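Local coordinates for protein methyltransferase FkbM (Methylobacillus flagellatus KT, PDB 2PY6) that probably acts as a methyltransferase of the FkbM family, at residues L55-T60 with L117-Y122; I79-D84 with Y94-I99; Q179-D184 with Y390-R395; A235-S240 with L265-N270; V255-P260 with S282-H287. All coordinates share one frame; numbering follows the deposited sequence.

Contact 1 (L55-T60 with L117-Y122)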
# COMPACT_ATOMS: atom_id res chain seq x y z
N LEU A 55 -29.50 2.10 17.34
CA LEU A 55 -28.39 1.21 16.96
C LEU A 55 -27.19 1.97 16.35
O LEU A 55 -27.35 2.96 15.62
CB LEU A 55 -28.90 0.12 15.99
CG LEU A 55 -27.93 -0.96 15.47
CD1 LEU A 55 -27.77 -2.14 16.40
CD2 LEU A 55 -28.42 -1.51 14.15
N VAL A 56 -26.00 1.52 16.68
CA VAL A 56 -24.74 2.04 16.12
C VAL A 56 -24.06 0.89 15.36
O VAL A 56 -23.88 -0.21 15.90
CB VAL A 56 -23.76 2.55 17.20
CG1 VAL A 56 -22.45 2.98 16.57
CG2 VAL A 56 -24.35 3.73 17.94
N ILE A 57 -23.69 1.15 14.11
CA ILE A 57 -23.00 0.18 13.29
C ILE A 57 -21.50 0.31 13.55
O ILE A 57 -20.94 1.40 13.42
CB ILE A 57 -23.24 0.42 11.78
CG1 ILE A 57 -24.74 0.42 11.44
CG2 ILE A 57 -22.45 -0.57 10.96
CD1 ILE A 57 -25.53 -0.67 12.05
N LEU A 58 -20.84 -0.79 13.93
CA LEU A 58 -19.40 -0.76 14.13
C LEU A 58 -18.75 -1.30 12.88
O LEU A 58 -19.00 -2.46 12.50
CB LEU A 58 -18.98 -1.59 15.34
CG LEU A 58 -19.70 -1.28 16.65
CD1 LEU A 58 -19.23 -2.26 17.75
CD2 LEU A 58 -19.50 0.19 17.05
N GLY A 59 -17.94 -0.47 12.25
CA GLY A 59 -17.26 -0.82 11.00
C GLY A 59 -18.01 -0.35 9.77
O GLY A 59 -19.23 -0.35 9.75
N THR A 60 -17.29 0.06 8.73
CA THR A 60 -17.91 0.52 7.49
C THR A 60 -17.52 -0.35 6.28
O THR A 60 -17.85 -0.02 5.15
CB THR A 60 -17.58 2.01 7.17
OG1 THR A 60 -16.17 2.19 7.01
CG2 THR A 60 -18.10 2.94 8.25
N LEU A 117 -24.12 -2.93 16.49
CA LEU A 117 -23.99 -4.03 15.53
C LEU A 117 -22.53 -4.13 15.08
O LEU A 117 -22.06 -3.27 14.36
CB LEU A 117 -24.91 -3.83 14.34
CG LEU A 117 -24.71 -4.74 13.11
CD1 LEU A 117 -24.58 -6.22 13.41
CD2 LEU A 117 -25.87 -4.52 12.17
N ASN A 118 -21.83 -5.18 15.50
CA ASN A 118 -20.47 -5.43 15.06
C ASN A 118 -20.56 -6.09 13.67
O ASN A 118 -20.88 -7.28 13.57
CB ASN A 118 -19.72 -6.30 16.07
CG ASN A 118 -18.22 -6.42 15.80
OD1 ASN A 118 -17.75 -6.02 14.75
ND2 ASN A 118 -17.47 -6.97 16.76
N THR A 119 -20.25 -5.31 12.62
CA THR A 119 -20.29 -5.78 11.21
C THR A 119 -19.01 -6.50 10.74
O THR A 119 -18.98 -7.09 9.64
CB THR A 119 -20.54 -4.61 10.23
OG1 THR A 119 -19.42 -3.71 10.22
CG2 THR A 119 -21.80 -3.88 10.57
N CYS A 120 -17.97 -6.45 11.57
CA CYS A 120 -16.69 -7.07 11.29
C CYS A 120 -16.77 -8.59 11.39
O CYS A 120 -17.49 -9.12 12.25
CB CYS A 120 -15.64 -6.51 12.22
SG CYS A 120 -15.48 -4.69 12.00
N ARG A 121 -16.11 -9.25 10.44
CA ARG A 121 -16.13 -10.71 10.31
C ARG A 121 -14.77 -11.32 10.59
O ARG A 121 -14.71 -12.53 10.82
CB ARG A 121 -16.52 -11.13 8.89
CG ARG A 121 -17.74 -10.46 8.25
CD ARG A 121 -19.03 -10.81 8.91
NE ARG A 121 -19.49 -12.16 8.58
CZ ARG A 121 -20.68 -12.64 8.95
NH1 ARG A 121 -21.51 -11.90 9.68
NH2 ARG A 121 -21.05 -13.86 8.59
N TYR A 122 -13.70 -10.52 10.55
CA TYR A 122 -12.35 -11.02 10.75
C TYR A 122 -11.79 -10.66 12.13
O TYR A 122 -12.15 -9.65 12.73
CB TYR A 122 -11.46 -10.69 9.54
CG TYR A 122 -12.11 -11.23 8.24
CD1 TYR A 122 -12.50 -12.59 8.13
CD2 TYR A 122 -12.36 -10.39 7.15
CE1 TYR A 122 -13.11 -13.08 6.98
CE2 TYR A 122 -12.98 -10.88 6.00
CZ TYR A 122 -13.35 -12.22 5.92
OH TYR A 122 -13.94 -12.70 4.77
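Ile57 and Leu117 lie side by side on one face of the sheet and point the same way. CD1 of Ile57 meets CD2 of Leu117 at 3.9 Å. Leu55 reaches the same leucine, its CD1 lying 3.9 Å from Leu117 CB as the two cross obliquely. Leu67 of helix 64-68 packs on all three. Ile57 and Thr119 cross at about a right angle. Ile57 CG2 and Thr119 CG2 are only 3.4 Å apart, a tight fit. Thr119 OG1 stands between its own backbone N and carbonyl carbon (chi1 67°), and donates to Leu58 O at 2.6 Å. Thr119 N donates to the same Leu58 O at 3.1 Å, so one residue grips this oxygen twice. A CB on Gly59 would clash with Thr119 OG1, and the backbone angles of Gly59 also call for glycine. Leu58 and Asn118 point to the other face, where both touch Phe129 of helix 123-135. Asn118 OD1 accepts from Cys120 N in an Asx turn, while ND2 binds Asp130 and the carbonyl of Lys126. Leu117 N to Val56 O and Leu58 N to Leu117 O complete the pairing. Parallel central strands with helices on both faces are typical of a Rossmann-like alpha/beta sheet.

Contact 2 (I79-D84 with Y94-I99); sequences IAAVDD and YGLPII
Val82 and Ile99 pack on one face of two parallel strands. With CG1 between the backbone N and the carbonyl carbon (chi1 65°), Ile99 sets CG1 3.7 Å from Val82 CG2. CD1 of Ile99 lies 3.9 Å from Ala80 CB. An alanine in place of Ile99 would probably cost Val82 CG2 and Ala80 CB this apolar partner and open a gap beside Phe104 and Leu107 of helix 101-109. On the other face Ile98 CG2 touches Asp83 CB at 3.7 Å. Leu96 turns toward the first strand and brings CD1 to 4.0 Å from Ala80 O. These side chains are set by the pairing of strand 77-82 with strand 96-99, near one edge of the N-terminal alpha/beta sheet. Ala81 lies at the middle of this pairing: its N donates to Pro97 O and its O accepts from Ile99 N at 2.8 Å. Asp83 N then closes on Ile99 O at 2.9 Å, just past the strand end. The ring of Pro97 rests on Ile79 O, with CD 3.4 Å away. Beyond the pair, Asp83 OD2 is held by Thr60, and Asp84 binds Thr101. Asp84 OD1 also bonds Tyr87 OH of a second subunit.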
# COMPACT_ATOMS: atom_id res chain seq x y z
N ILE A 79 -28.32 5.31 14.25
CA ILE A 79 -27.81 6.66 14.48
C ILE A 79 -26.41 7.00 13.98
O ILE A 79 -26.10 8.18 13.78
CB ILE A 79 -27.91 7.04 15.98
CG1 ILE A 79 -26.96 6.24 16.83
CG2 ILE A 79 -29.37 6.84 16.49
CD1 ILE A 79 -26.85 6.76 18.22
N ALA A 80 -25.55 6.01 13.75
CA ALA A 80 -24.17 6.32 13.35
C ALA A 80 -23.44 5.08 13.00
O ALA A 80 -23.92 3.98 13.28
CB ALA A 80 -23.43 7.02 14.52
N ALA A 81 -22.27 5.28 12.39
CA ALA A 81 -21.34 4.20 12.09
C ALA A 81 -20.00 4.65 12.64
O ALA A 81 -19.65 5.83 12.53
CB ALA A 81 -21.25 3.90 10.60
N VAL A 82 -19.28 3.71 13.23
CA VAL A 82 -18.00 3.95 13.82
C VAL A 82 -16.90 3.55 12.88
O VAL A 82 -16.87 2.43 12.37
CB VAL A 82 -17.83 3.18 15.16
CG1 VAL A 82 -16.46 3.34 15.70
CG2 VAL A 82 -18.84 3.67 16.16
N ASP A 83 -15.99 4.48 12.67
CA ASP A 83 -14.78 4.22 11.87
C ASP A 83 -13.74 5.31 12.21
O ASP A 83 -13.84 6.47 11.78
CB ASP A 83 -15.08 4.17 10.36
CG ASP A 83 -13.89 3.62 9.53
OD1 ASP A 83 -12.70 3.75 9.94
OD2 ASP A 83 -14.16 3.03 8.45
N ASP A 84 -12.75 4.90 13.00
CA ASP A 84 -11.66 5.78 13.46
C ASP A 84 -10.75 6.30 12.34
O ASP A 84 -10.03 7.27 12.54
CB ASP A 84 -10.77 5.06 14.50
CG ASP A 84 -11.49 4.83 15.83
OD1 ASP A 84 -12.17 5.75 16.31
OD2 ASP A 84 -11.35 3.72 16.41
N TYR A 94 -24.22 5.36 4.37
CA TYR A 94 -25.66 5.13 4.10
C TYR A 94 -26.49 6.20 4.83
O TYR A 94 -27.44 5.88 5.55
CB TYR A 94 -26.11 3.69 4.43
CG TYR A 94 -25.44 2.70 3.51
CD1 TYR A 94 -25.89 2.52 2.19
CD2 TYR A 94 -24.32 1.98 3.92
CE1 TYR A 94 -25.24 1.62 1.32
CE2 TYR A 94 -23.68 1.08 3.06
CZ TYR A 94 -24.14 0.91 1.77
OH TYR A 94 -23.48 0.05 0.94
N GLY A 95 -26.07 7.45 4.67
CA GLY A 95 -26.73 8.58 5.32
C GLY A 95 -26.38 8.78 6.78
O GLY A 95 -26.81 9.75 7.38
N LEU A 96 -25.58 7.89 7.36
CA LEU A 96 -25.25 7.99 8.77
C LEU A 96 -23.94 8.78 9.03
O LEU A 96 -22.98 8.65 8.29
CB LEU A 96 -25.06 6.59 9.37
CG LEU A 96 -26.14 5.51 9.24
CD1 LEU A 96 -25.53 4.14 9.64
CD2 LEU A 96 -27.36 5.84 10.04
N PRO A 97 -23.90 9.54 10.13
CA PRO A 97 -22.61 10.15 10.45
C PRO A 97 -21.57 9.08 10.80
O PRO A 97 -21.94 8.00 11.29
CB PRO A 97 -22.93 11.05 11.65
CG PRO A 97 -24.23 10.58 12.18
CD PRO A 97 -24.97 9.93 11.06
N ILE A 98 -20.30 9.35 10.48
CA ILE A 98 -19.20 8.45 10.82
C ILE A 98 -18.53 9.06 12.04
O ILE A 98 -18.09 10.20 12.01
CB ILE A 98 -18.23 8.22 9.64
CG1 ILE A 98 -19.00 7.63 8.44
CG2 ILE A 98 -17.06 7.26 10.03
CD1 ILE A 98 -18.15 7.32 7.27
N ILE A 99 -18.47 8.29 13.12
CA ILE A 99 -17.91 8.72 14.41
C ILE A 99 -16.72 7.86 14.85
O ILE A 99 -16.45 6.82 14.27
CB ILE A 99 -18.99 8.72 15.51
CG1 ILE A 99 -19.51 7.31 15.80
CG2 ILE A 99 -20.15 9.71 15.13
CD1 ILE A 99 -20.47 7.22 16.98

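Contact 3 (Q179-D184 with Y390-R395)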
# COMPACT_ATOMS: atom_id res chain seq x y z
N GLN A 179 -25.21 -39.64 9.12
CA GLN A 179 -24.96 -41.08 9.09
C GLN A 179 -24.40 -41.56 7.74
O GLN A 179 -23.73 -42.56 7.69
CB GLN A 179 -26.26 -41.87 9.41
CG GLN A 179 -26.90 -41.56 10.76
CD GLN A 179 -28.38 -42.00 10.82
OE1 GLN A 179 -28.84 -42.83 10.01
NE2 GLN A 179 -29.12 -41.44 11.78
N ARG A 180 -24.69 -40.84 6.67
CA ARG A 180 -24.24 -41.22 5.32
C ARG A 180 -22.81 -40.75 4.97
O ARG A 180 -22.19 -41.25 4.03
CB ARG A 180 -25.26 -40.67 4.30
CG ARG A 180 -25.14 -41.16 2.84
CD ARG A 180 -25.08 -42.70 2.69
NE ARG A 180 -25.08 -43.17 1.29
CZ ARG A 180 -24.02 -43.16 0.48
NH1 ARG A 180 -22.84 -42.68 0.90
NH2 ARG A 180 -24.13 -43.63 -0.77
N LEU A 181 -22.31 -39.76 5.70
CA LEU A 181 -20.99 -39.21 5.45
C LEU A 181 -19.93 -40.26 5.81
O LEU A 181 -20.05 -40.96 6.84
CB LEU A 181 -20.82 -37.89 6.22
CG LEU A 181 -21.72 -36.71 5.79
CD1 LEU A 181 -21.65 -35.52 6.76
CD2 LEU A 181 -21.35 -36.22 4.39
N ALA A 182 -18.91 -40.38 4.96
CA ALA A 182 -17.89 -41.44 5.12
C ALA A 182 -16.85 -41.28 6.25
O ALA A 182 -16.27 -42.25 6.71
CB ALA A 182 -17.18 -41.65 3.81
N ASP A 183 -16.63 -40.05 6.71
CA ASP A 183 -15.58 -39.79 7.68
C ASP A 183 -16.08 -38.88 8.81
O ASP A 183 -17.03 -38.10 8.64
CB ASP A 183 -14.35 -39.20 6.96
CG ASP A 183 -14.61 -37.81 6.38
OD1 ASP A 183 -15.47 -37.66 5.47
OD2 ASP A 183 -13.95 -36.87 6.86
N ASP A 184 -15.48 -39.04 9.98
CA ASP A 184 -15.85 -38.29 11.16
C ASP A 184 -15.70 -36.79 11.01
O ASP A 184 -16.50 -36.03 11.55
CB ASP A 184 -15.04 -38.76 12.37
CG ASP A 184 -15.32 -40.23 12.74
OD1 ASP A 184 -16.49 -40.67 12.73
OD2 ASP A 184 -14.36 -40.94 13.12
N TYR A 390 -21.72 -43.67 -4.53
CA TYR A 390 -20.76 -42.64 -4.15
C TYR A 390 -20.52 -42.60 -2.64
O TYR A 390 -21.42 -42.85 -1.85
CB TYR A 390 -21.25 -41.25 -4.49
CG TYR A 390 -20.97 -40.70 -5.87
CD1 TYR A 390 -19.67 -40.49 -6.29
CD2 TYR A 390 -22.01 -40.28 -6.70
CE1 TYR A 390 -19.41 -39.91 -7.54
CE2 TYR A 390 -21.76 -39.72 -7.94
CZ TYR A 390 -20.45 -39.52 -8.35
OH TYR A 390 -20.21 -38.94 -9.57
N GLN A 391 -19.29 -42.29 -2.26
CA GLN A 391 -18.96 -41.98 -0.88
C GLN A 391 -19.10 -40.45 -0.82
O GLN A 391 -18.91 -39.77 -1.83
CB GLN A 391 -17.54 -42.38 -0.54
CG GLN A 391 -17.32 -43.87 -0.67
CD GLN A 391 -16.18 -44.35 0.16
OE1 GLN A 391 -15.11 -44.61 -0.37
NE2 GLN A 391 -16.37 -44.39 1.48
N ILE A 392 -19.42 -39.91 0.36
CA ILE A 392 -19.67 -38.49 0.51
C ILE A 392 -18.86 -37.88 1.66
O ILE A 392 -18.74 -38.47 2.75
CB ILE A 392 -21.19 -38.20 0.77
CG1 ILE A 392 -22.08 -38.99 -0.18
CG2 ILE A 392 -21.45 -36.67 0.70
CD1 ILE A 392 -23.58 -38.86 0.12
N GLY A 393 -18.30 -36.71 1.41
CA GLY A 393 -17.58 -35.94 2.44
C GLY A 393 -18.05 -34.51 2.40
O GLY A 393 -18.80 -34.11 1.49
N LEU A 394 -17.59 -33.71 3.38
CA LEU A 394 -17.96 -32.31 3.45
C LEU A 394 -16.86 -31.53 4.14
O LEU A 394 -16.42 -31.92 5.20
CB LEU A 394 -19.25 -32.17 4.26
CG LEU A 394 -19.88 -30.79 4.43
CD1 LEU A 394 -20.53 -30.33 3.11
CD2 LEU A 394 -20.95 -30.89 5.54
N ARG A 395 -16.42 -30.45 3.53
CA ARG A 395 -15.44 -29.54 4.17
C ARG A 395 -15.95 -28.11 4.05
O ARG A 395 -16.66 -27.79 3.11
CB ARG A 395 -14.04 -29.60 3.52
CG ARG A 395 -13.31 -30.92 3.67
CD ARG A 395 -12.91 -31.25 5.10
NE ARG A 395 -12.32 -32.60 5.18
CZ ARG A 395 -12.95 -33.73 5.48
NH1 ARG A 395 -14.24 -33.78 5.76
NH2 ARG A 395 -12.26 -34.85 5.51
O HOH W 1 -20.35 -41.83 2.30
O HOH W 2 -16.08 -38.57 3.01
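Tyr390 O is gripped by two nitrogens of Arg180, NH2 at 3.0 Å and NH1 at 3.1 Å. The guanidinium meets it end-on, with the oxygen close to its plane. The contact joins the end of helix 171-180 to strand 392-396, the edge strand next to the antiparallel strand 404-408 of the methyltransferase sheet. Its strand order, 3-2-1-4-5-7-6, is the hallmark of class I methyltransferases. CD1 of Ile392 lies over one face of the Arg180 guanidinium. Leu181 crosses Ile392 at about a right angle, CD2 to CG2 at 3.7 Å. Ala182 N donates almost straight to Ile392 O at 2.9 Å. With Asp183 CG between the backbone N and the carbonyl carbon (chi1 67°), its carboxylate meets Arg395 tip to tip in a salt bridge, OD2 3.0 Å from NH2. Arg395 NH1 grips that same OD2 on its syn side, and NH2 comes from above the carboxylate plane. OD1 of Asp183 bonds Ser186, whose hydroxyl also takes Leu394 N. Water 2 donates to Asp183 OD1 and Ile392 O, at 2.7 Å from each.

Contact 4 (A235-S240 with L265-N270)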
# COMPACT_ATOMS: atom_id res chain seq x y z
N ALA A 235 -16.85 -21.17 -13.79
CA ALA A 235 -15.39 -20.96 -13.88
C ALA A 235 -14.87 -19.60 -13.39
O ALA A 235 -13.69 -19.50 -13.11
CB ALA A 235 -14.87 -21.28 -15.25
N SER A 236 -15.77 -18.61 -13.28
CA SER A 236 -15.51 -17.24 -12.81
C SER A 236 -14.28 -16.58 -13.40
O SER A 236 -14.29 -16.21 -14.57
CB SER A 236 -15.48 -17.19 -11.27
OG SER A 236 -16.70 -17.64 -10.77
N ILE A 237 -13.21 -16.53 -12.61
CA ILE A 237 -12.00 -15.84 -12.98
C ILE A 237 -10.84 -16.82 -13.20
O ILE A 237 -9.69 -16.40 -13.33
CB ILE A 237 -11.70 -14.68 -11.96
CG1 ILE A 237 -11.36 -15.20 -10.57
CG2 ILE A 237 -12.93 -13.79 -11.84
CD1 ILE A 237 -10.95 -14.10 -9.62
N GLY A 238 -11.15 -18.13 -13.24
CA GLY A 238 -10.17 -19.15 -13.60
C GLY A 238 -9.35 -19.79 -12.52
O GLY A 238 -8.42 -20.52 -12.83
N GLU A 239 -9.71 -19.56 -11.26
CA GLU A 239 -8.99 -20.08 -10.13
C GLU A 239 -9.01 -21.58 -10.08
O GLU A 239 -8.02 -22.17 -9.70
CB GLU A 239 -9.57 -19.60 -8.79
CG GLU A 239 -9.46 -18.13 -8.45
CD GLU A 239 -10.36 -17.79 -7.25
OE1 GLU A 239 -11.61 -17.90 -7.43
OE2 GLU A 239 -9.84 -17.39 -6.17
N SER A 240 -10.12 -22.23 -10.44
CA SER A 240 -10.13 -23.70 -10.39
C SER A 240 -9.20 -24.30 -11.45
O SER A 240 -8.69 -25.39 -11.26
CB SER A 240 -11.53 -24.31 -10.48
OG SER A 240 -12.46 -23.57 -9.71
N LEU A 265 -16.16 -13.82 -18.48
CA LEU A 265 -15.66 -14.34 -19.75
C LEU A 265 -14.51 -13.47 -20.32
O LEU A 265 -13.59 -13.99 -20.93
CB LEU A 265 -16.79 -14.50 -20.73
CG LEU A 265 -17.78 -15.64 -20.50
CD1 LEU A 265 -18.99 -15.46 -21.40
CD2 LEU A 265 -17.12 -16.97 -20.81
N GLN A 266 -14.56 -12.15 -20.13
CA GLN A 266 -13.43 -11.27 -20.53
C GLN A 266 -12.15 -11.66 -19.74
O GLN A 266 -11.09 -11.78 -20.31
CB GLN A 266 -13.75 -9.79 -20.29
CG GLN A 266 -14.87 -9.25 -21.20
CD GLN A 266 -15.30 -7.83 -20.84
OE1 GLN A 266 -14.48 -7.01 -20.40
NE2 GLN A 266 -16.59 -7.52 -21.03
N THR A 267 -12.31 -11.87 -18.44
CA THR A 267 -11.24 -12.28 -17.55
C THR A 267 -10.65 -13.63 -17.93
O THR A 267 -9.43 -13.82 -17.86
CB THR A 267 -11.75 -12.30 -16.10
OG1 THR A 267 -12.12 -10.97 -15.73
CG2 THR A 267 -10.70 -12.83 -15.11
N LEU A 268 -11.50 -14.57 -18.31
CA LEU A 268 -11.03 -15.89 -18.71
C LEU A 268 -10.25 -15.85 -19.97
O LEU A 268 -9.42 -16.73 -20.18
CB LEU A 268 -12.18 -16.88 -18.88
CG LEU A 268 -12.83 -17.23 -17.55
CD1 LEU A 268 -14.06 -18.08 -17.86
CD2 LEU A 268 -11.85 -17.93 -16.63
N GLN A 269 -10.50 -14.87 -20.85
CA GLN A 269 -9.66 -14.74 -22.04
C GLN A 269 -8.24 -14.31 -21.63
O GLN A 269 -7.27 -14.68 -22.29
CB GLN A 269 -10.27 -13.79 -23.07
CG GLN A 269 -11.53 -14.34 -23.70
CD GLN A 269 -11.28 -15.60 -24.50
OE1 GLN A 269 -10.48 -15.60 -25.43
NE2 GLN A 269 -11.99 -16.67 -24.17
N ASN A 270 -8.13 -13.54 -20.55
CA ASN A 270 -6.83 -13.14 -20.00
C ASN A 270 -6.14 -14.36 -19.37
O ASN A 270 -4.94 -14.58 -19.54
CB ASN A 270 -6.97 -12.09 -18.91
CG ASN A 270 -7.59 -10.79 -19.38
OD1 ASN A 270 -7.52 -10.41 -20.56
ND2 ASN A 270 -8.15 -10.07 -18.43
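The flat groups that meet Leu268 here are peptide units, not rings. CD2 of Leu268 lies over one face of the peptide joining Ile237 to Gly238, 3.5 Å from Gly238 N and 3.7 Å from Ile237 C. The carbonyl before it also takes part, for Ser236 O comes within 3.5 Å of Leu268 CG. CD1 of Leu268 reaches Ala235 CB at 4.2 Å. Beside this, Thr267 and Ile237 lie side by side, with CG2 of Thr267 3.8 Å from Ile237 CB. Thr267 CG2 is anti to the backbone N, which turns this methyl to the isoleucine. Residues Ala235 to Gly238 form a type II' turn, closed by Gly238 N to Ala235 O at 2.9 Å. Gly238 then stands at the N-cap of helix 239-248. A CB there would be jammed by its own backbone and tight against Leu268 CD2. An alanine in place of Leu268 would probably leave the Ile237-Gly238 peptide without its apolar cover and the turn less firmly placed. The turn follows the first strand of the domain, where class I methyltransferases carry a glycine-rich cofactor loop, so the turn may lie at the cofactor site. Glu259 takes Ser236 N, and Ile237 O is hydrogen-bonded to a bound di(hydroxyethyl)ether, probably from the crystallisation liquor. Helix 262-274 thus meets the turn through apolar groups, while the polar partners lie elsewhere.

Contact 5 (V255-P260 with S282-H287). With EDO (1,2-ethanediol), chain D.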
# COMPACT_ATOMS: atom_id res chain seq x y z
N VAL A 255 -10.10 -29.70 -20.02
CA VAL A 255 -10.87 -28.85 -19.14
C VAL A 255 -11.96 -28.14 -19.93
O VAL A 255 -11.67 -27.46 -20.89
CB VAL A 255 -10.00 -27.83 -18.37
CG1 VAL A 255 -10.89 -26.91 -17.54
CG2 VAL A 255 -9.00 -28.57 -17.46
N TRP A 256 -13.21 -28.31 -19.51
CA TRP A 256 -14.33 -27.57 -20.06
C TRP A 256 -14.76 -26.54 -19.03
O TRP A 256 -15.30 -26.89 -17.99
CB TRP A 256 -15.52 -28.46 -20.31
CG TRP A 256 -15.31 -29.58 -21.24
CD1 TRP A 256 -15.46 -29.56 -22.60
CD2 TRP A 256 -15.00 -30.93 -20.88
NE1 TRP A 256 -15.24 -30.80 -23.11
CE2 TRP A 256 -14.98 -31.67 -22.08
CE3 TRP A 256 -14.77 -31.59 -19.66
CZ2 TRP A 256 -14.71 -33.05 -22.11
CZ3 TRP A 256 -14.51 -32.93 -19.69
CH2 TRP A 256 -14.45 -33.65 -20.90
N MSE A 257 -14.48 -25.28 -19.31
CA MSE A 257 -14.84 -24.19 -18.43
C MSE A 257 -16.19 -23.58 -18.85
O MSE A 257 -16.32 -23.10 -19.98
CB MSE A 257 -13.75 -23.12 -18.44
CG MSE A 257 -12.38 -23.59 -18.00
SE MSE A 257 -11.09 -22.16 -17.83
CE MSE A 257 -11.33 -21.59 -16.46
N ILE A 258 -17.15 -23.56 -17.92
CA ILE A 258 -18.53 -23.06 -18.16
C ILE A 258 -18.79 -21.84 -17.30
O ILE A 258 -18.76 -21.93 -16.08
CB ILE A 258 -19.59 -24.15 -17.84
CG1 ILE A 258 -19.23 -25.48 -18.55
CG2 ILE A 258 -21.01 -23.68 -18.23
CD1 ILE A 258 -20.12 -26.61 -18.14
N GLU A 259 -19.04 -20.69 -17.94
CA GLU A 259 -19.30 -19.47 -17.21
C GLU A 259 -20.20 -18.53 -18.03
O GLU A 259 -19.83 -18.18 -19.14
CB GLU A 259 -17.93 -18.80 -16.96
CG GLU A 259 -18.03 -17.38 -16.41
CD GLU A 259 -18.72 -17.32 -15.07
OE1 GLU A 259 -18.43 -18.18 -14.18
OE2 GLU A 259 -19.52 -16.38 -14.89
N PRO A 260 -21.38 -18.10 -17.48
CA PRO A 260 -22.26 -17.22 -18.27
C PRO A 260 -22.02 -15.70 -18.21
O PRO A 260 -22.44 -15.01 -19.13
CB PRO A 260 -23.65 -17.52 -17.69
CG PRO A 260 -23.39 -17.79 -16.27
CD PRO A 260 -22.02 -18.44 -16.19
N SER A 282 -4.36 -26.29 -25.57
CA SER A 282 -5.32 -26.81 -26.55
C SER A 282 -6.37 -27.70 -25.93
O SER A 282 -7.37 -27.99 -26.56
CB SER A 282 -4.58 -27.59 -27.65
OG SER A 282 -3.80 -28.68 -27.13
N ARG A 283 -6.14 -28.12 -24.69
CA ARG A 283 -7.05 -29.00 -23.98
C ARG A 283 -8.12 -28.26 -23.18
O ARG A 283 -8.98 -28.89 -22.58
CB ARG A 283 -6.27 -29.91 -23.04
CG ARG A 283 -5.27 -30.78 -23.73
CD ARG A 283 -4.26 -31.34 -22.75
NE ARG A 283 -3.21 -32.07 -23.43
CZ ARG A 283 -2.07 -32.49 -22.88
NH1 ARG A 283 -1.77 -32.24 -21.60
NH2 ARG A 283 -1.19 -33.15 -23.63
N ILE A 284 -8.07 -26.93 -23.19
CA ILE A 284 -8.98 -26.12 -22.43
C ILE A 284 -9.92 -25.40 -23.36
O ILE A 284 -9.47 -24.75 -24.29
CB ILE A 284 -8.22 -24.98 -21.63
CG1 ILE A 284 -7.22 -25.55 -20.62
CG2 ILE A 284 -9.19 -24.12 -20.87
CD1 ILE A 284 -6.04 -24.61 -20.36
N THR A 285 -11.23 -25.49 -23.09
CA THR A 285 -12.22 -24.68 -23.82
C THR A 285 -13.12 -23.92 -22.85
O THR A 285 -13.39 -24.35 -21.72
CB THR A 285 -13.11 -25.49 -24.76
OG1 THR A 285 -13.67 -26.58 -24.04
CG2 THR A 285 -12.33 -25.97 -25.98
N VAL A 286 -13.59 -22.78 -23.31
CA VAL A 286 -14.48 -21.92 -22.55
C VAL A 286 -15.86 -21.91 -23.22
O VAL A 286 -15.97 -21.79 -24.44
CB VAL A 286 -13.94 -20.49 -22.45
CG1 VAL A 286 -14.93 -19.59 -21.64
CG2 VAL A 286 -12.51 -20.50 -21.84
N HIS A 287 -16.90 -22.08 -22.40
CA HIS A 287 -18.28 -22.15 -22.88
C HIS A 287 -19.05 -21.08 -22.17
O HIS A 287 -19.29 -21.23 -20.99
CB HIS A 287 -18.84 -23.55 -22.60
CG HIS A 287 -17.93 -24.64 -23.09
ND1 HIS A 287 -18.07 -25.20 -24.33
CD2 HIS A 287 -16.84 -25.21 -22.54
CE1 HIS A 287 -17.11 -26.09 -24.51
NE2 HIS A 287 -16.35 -26.12 -23.43
C1 EDO D . -21.64 -22.49 -25.05
O1 EDO D . -22.83 -21.83 -25.48
C2 EDO D . -20.91 -22.95 -26.31
O2 EDO D . -19.75 -23.75 -26.01
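Met257 and Ile284 lie side by side on the closely packed face of this strand pair, with SE of the selenomethionine 4.1 Å from Ile284 CG2. Val255 CB meets Ile284 CG1 at 4.2 Å on the same face. Helix 262-274 covers it: Leu268 touches Met257, and Leu272 touches Ile284 and Val286. The opposite face is more polar and, toward strand 284-287, partly exposed. There His287 NE2 lies 3.6 Å from Trp256 CD1, near the plane of the indole. The two rings are oblique, at 42°. NE2 of His287 shares a hydrogen bond with Thr285 OG1 at 2.8 Å, and ND1 donates to O2 of 1,2-ethanediol at 2.8 Å. The diol probably comes from the crystallisation liquor. Trp256 is buried, and its NE1 bonds Asp333. The strands belong to a beta-alpha-beta unit of the Rossmann-like methyltransferase sheet, in which 284-287 is the outermost strand on this side. Five backbone bonds pair them in parallel, from Val255 N on Arg283 O to Glu259 N on His287 O; the bond from His287 N to Met257 O measures 2.7 Å. The end of the Glu259 side chain leads away from strand 284-287. In class I methyltransferases an acidic residue at the end of the second strand, here 254-258, commonly holds the cofactor ribose, and Glu259 may do the same. Its OE2 takes Asp261 N and Asn264 ND2.

Overall arrangement
Contacts 1 and 2 share the N-terminal sheet, where strands 54-58 and 77-82 are neighbours. They touch through Thr60 and Asp83, and contact 1 is the more central and more buried. Contacts 4 and 5 adjoin in the methyltransferase domain, their centres about 9 Å apart, and meet through Ser236 and Glu259. Contact 5 pairs buried strands at one edge of that sheet. Contact 3 sits on the other edge strand, about 29 Å from contact 5 between centres. The strand pairs of contacts 1, 2 and 5 rely on backbone bonds and apolar side chains. Partly buried contact 3 uses charges and water, while contact 4 is apolar packing against a turn.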